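Local coordinates for protein L-serine ammonia-lyase (Rhizomucor miehei CAU432, PDB 5C3U) that belongs to the pyridoxal-phosphate-dependent enzymes and holds a pyridoxal-5'-phosphate in the cleft between its two alpha/beta domains, at residues 77-82 with 231-236. Residues are numbered along the deposited sequence; the frame is centred on the assembly and turned at random.
Sequences SGPNTV and IATSLI. With PLP (pyridoxal-5'-phosphate), chain B.
Two groups grip Asn80 ND2 by hydrogen bonds: O3 of pyridoxal-5'-phosphate (PLP), 3.1 Å from Asn80 ND2 at a bent N-H...O angle of 137°, and Glu279 OE2. Ser234 OG, hydrogen-bonded to Glu279 OE1, comes within 3.0 Å of Asn80 ND2. Asn80 OD1 accepts from the backbone N of Ser315, so both ends of the amide are tied and its rotation about chi2 is fixed. A water bridges the two segments, accepting from Asn80 N at 2.9 Å and donating to Ser234 OG at 2.8 Å. The serine hydroxyl lies beside its backbone N (chi1 -61°), which directs OG to this water while Ser234 CB lies over one face of the pyridine ring, 3.6 Å from PLP C3. On that same face, towards the rim, Leu235 CD2 is 3.7 Å from PLP C6. Away from PLP, the Pro79 ring meets the methyl of Thr233, with Pro79 CD 4.1 Å from Thr233 CG2; Trp126 touches both residues. Gly78 N-caps helix 79-92, and Asn80 lies in its first turn. The helix start and 3-10 turn 233-235 contribute Asn80, Ser234 and Leu235 to the PLP pocket, set between two domains as in fold type II (tryptophan synthase beta-like) enzymes.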
ATOM      1  N   SER A  77      11.579   1.375  -7.011  1.00 23.76           N
ATOM      2  CA  SER A  77      10.454   0.419  -6.912  1.00 27.16           C
ATOM      3  C   SER A  77       9.110   1.054  -6.539  1.00 27.16           C
ATOM      4  O   SER A  77       8.434   0.595  -5.591  1.00 29.76           O
ATOM      5  CB  SER A  77      10.764  -0.683  -5.895  1.00 30.33           C
ATOM      6  OG  SER A  77      11.726  -1.588  -6.405  1.00 35.31           O
ATOM      7  N   GLY A  78       8.732   2.099  -7.263  1.00 24.11           N
ATOM      8  CA  GLY A  78       7.384   2.665  -7.122  1.00 22.21           C
ATOM      9  C   GLY A  78       7.371   3.999  -6.401  1.00 23.34           C
ATOM     10  O   GLY A  78       8.290   4.299  -5.635  1.00 22.40           O
ATOM     11  N   PRO A  79       6.295   4.779  -6.586  1.00 23.42           N
ATOM     12  CA  PRO A  79       6.381   6.170  -6.098  1.00 22.46           C
ATOM     13  C   PRO A  79       6.442   6.254  -4.572  1.00 22.60           C
ATOM     14  O   PRO A  79       7.213   7.063  -4.013  1.00 23.69           O
ATOM     15  CB  PRO A  79       5.092   6.812  -6.627  1.00 23.32           C
ATOM     16  CG  PRO A  79       4.184   5.669  -6.960  1.00 22.61           C
ATOM     17  CD  PRO A  79       5.084   4.555  -7.402  1.00 25.21           C
ATOM     18  N   ASN A  80       5.644   5.448  -3.887  1.00 21.51           N
ATOM     19  CA  ASN A  80       5.635   5.588  -2.435  1.00 21.86           C
ATOM     20  C   ASN A  80       6.824   4.934  -1.780  1.00 21.87           C
ATOM     21  O   ASN A  80       7.242   5.363  -0.698  1.00 22.11           O
ATOM     22  CB  ASN A  80       4.313   5.134  -1.875  1.00 21.00           C
ATOM     23  CG  ASN A  80       3.176   5.925  -2.489  1.00 22.83           C
ATOM     24  OD1 ASN A  80       3.209   7.173  -2.458  1.00 23.49           O
ATOM     25  ND2 ASN A  80       2.212   5.242  -3.096  1.00 22.44           N
ATOM     26  N   THR A  81       7.367   3.910  -2.434  1.00 21.27           N
ATOM     27  CA  THR A  81       8.591   3.288  -1.934  1.00 21.76           C
ATOM     28  C   THR A  81       9.749   4.278  -2.000  1.00 21.78           C
ATOM     29  O   THR A  81      10.454   4.461  -1.001  1.00 23.30           O
ATOM     30  CB  THR A  81       8.921   2.012  -2.702  1.00 21.99           C
ATOM     31  OG1 THR A  81       7.721   1.236  -2.769  1.00 24.99           O
ATOM     32  CG2 THR A  81      10.018   1.206  -1.962  1.00 21.27           C
ATOM     33  N   VAL A  82       9.919   4.954  -3.139  1.00 20.65           N
ATOM     34  CA  VAL A  82      11.065   5.854  -3.267  1.00 21.70           C
ATOM     35  C   VAL A  82      10.919   7.003  -2.297  1.00 21.21           C
ATOM     36  O   VAL A  82      11.903   7.427  -1.712  1.00 22.80           O
ATOM     37  CB  VAL A  82      11.391   6.337  -4.712  1.00 21.72           C
ATOM     38  CG1 VAL A  82      11.704   5.125  -5.599  1.00 21.89           C
ATOM     39  CG2 VAL A  82      10.286   7.216  -5.325  1.00 21.71           C
ATOM     40  N   ILE A 231      -4.644   2.880 -13.325  1.00 26.09           N
ATOM     41  CA  ILE A 231      -4.489   4.129 -12.568  1.00 24.03           C
ATOM     42  C   ILE A 231      -3.947   3.868 -11.152  1.00 24.73           C
ATOM     43  O   ILE A 231      -3.377   4.770 -10.517  1.00 24.01           O
ATOM     44  CB  ILE A 231      -5.797   4.987 -12.555  1.00 24.52           C
ATOM     45  CG1 ILE A 231      -6.908   4.336 -11.738  1.00 23.85           C
ATOM     46  CG2 ILE A 231      -6.269   5.291 -13.977  1.00 27.05           C
ATOM     47  CD1 ILE A 231      -8.132   5.224 -11.578  1.00 22.98           C
ATOM     48  N   ALA A 232      -4.096   2.640 -10.662  1.00 22.48           N
ATOM     49  CA  ALA A 232      -3.635   2.302  -9.324  1.00 23.23           C
ATOM     50  C   ALA A 232      -2.149   1.916  -9.409  1.00 23.31           C
ATOM     51  O   ALA A 232      -1.781   0.752  -9.373  1.00 22.15           O
ATOM     52  CB  ALA A 232      -4.482   1.188  -8.712  1.00 24.34           C
ATOM     53  N   THR A 233      -1.295   2.931  -9.499  1.00 23.67           N
ATOM     54  CA  THR A 233       0.117   2.715  -9.831  1.00 24.40           C
ATOM     55  C   THR A 233       0.821   1.804  -8.834  1.00 24.09           C
ATOM     56  O   THR A 233       1.635   0.969  -9.250  1.00 25.71           O
ATOM     57  CB  THR A 233       0.865   4.073  -9.834  1.00 26.18           C
ATOM     58  OG1 THR A 233       0.155   4.986 -10.676  1.00 28.48           O
ATOM     59  CG2 THR A 233       2.324   3.911 -10.316  1.00 26.61           C
ATOM     60  N   SER A 234       0.503   1.938  -7.539  1.00 23.13           N
ATOM     61  CA  SER A 234       1.217   1.180  -6.520  1.00 23.15           C
ATOM     62  C   SER A 234       0.770  -0.274  -6.457  1.00 24.10           C
ATOM     63  O   SER A 234       1.391  -1.074  -5.778  1.00 25.92           O
ATOM     64  CB  SER A 234       1.132   1.829  -5.148  1.00 25.76           C
ATOM     65  OG  SER A 234       1.714   3.118  -5.224  1.00 27.09           O
ATOM     66  N   LEU A 235      -0.278  -0.598  -7.194  1.00 22.16           N
ATOM     67  CA  LEU A 235      -0.783  -1.984  -7.235  1.00 24.29           C
ATOM     68  C   LEU A 235      -0.276  -2.766  -8.430  1.00 27.16           C
ATOM     69  O   LEU A 235      -0.539  -3.977  -8.535  1.00 27.44           O
ATOM     70  CB  LEU A 235      -2.329  -2.019  -7.176  1.00 25.94           C
ATOM     71  CG  LEU A 235      -3.013  -1.330  -5.975  1.00 26.47           C
ATOM     72  CD1 LEU A 235      -4.500  -1.661  -5.876  1.00 25.36           C
ATOM     73  CD2 LEU A 235      -2.310  -1.580  -4.624  1.00 26.23           C
ATOM     74  N   ILE A 236       0.451  -2.112  -9.329  1.00 25.07           N
ATOM     75  CA  ILE A 236       1.077  -2.816 -10.451  1.00 26.56           C
ATOM     76  C   ILE A 236       2.218  -3.711  -9.928  1.00 27.46           C
ATOM     77  O   ILE A 236       3.115  -3.244  -9.234  1.00 26.20           O
ATOM     78  CB  ILE A 236       1.616  -1.830 -11.508  1.00 26.63           C
ATOM     79  CG1 ILE A 236       0.476  -0.958 -12.052  1.00 27.71           C
ATOM     80  CG2 ILE A 236       2.361  -2.558 -12.629  1.00 27.27           C
ATOM     81  CD1 ILE A 236       0.924   0.230 -12.883  1.00 28.74           C
TER
HETATM   82  N1  PLP B 401      -1.395   1.301  -1.551  1.00 26.72           N
HETATM   83  C2  PLP B 401      -0.383   2.186  -1.591  1.00 26.55           C
HETATM   84  C2A PLP B 401      -0.624   3.671  -1.709  1.00 26.39           C
HETATM   85  C3  PLP B 401       0.995   1.691  -1.533  1.00 26.84           C
HETATM   86  O3  PLP B 401       2.047   2.568  -1.567  1.00 28.00           O
HETATM   87  C4  PLP B 401       1.179   0.230  -1.401  1.00 27.32           C
HETATM   88  C4A PLP B 401       2.540  -0.321  -1.303  1.00 27.96           C
HETATM   89  C5  PLP B 401      -0.013  -0.656  -1.368  1.00 28.88           C
HETATM   90  C6  PLP B 401      -1.267  -0.041  -1.441  1.00 27.81           C
HETATM   91  C5A PLP B 401       0.099  -2.177  -1.245  1.00 29.08           C
HETATM   92  O4P PLP B 401       1.387  -2.575  -1.699  1.00 29.63           O
HETATM   93  P   PLP B 401       2.070  -4.041  -1.606  1.00 24.57           P
HETATM   94  O1P PLP B 401       2.744  -4.156  -0.283  1.00 26.22           O
HETATM   95  O2P PLP B 401       0.996  -5.111  -1.873  1.00 25.29           O
HETATM   96  O3P PLP B 401       3.006  -3.914  -2.756  1.00 26.21           O
HETATM   97  O   HOH W   1       4.442   2.852  -4.491  1.00 28.37           O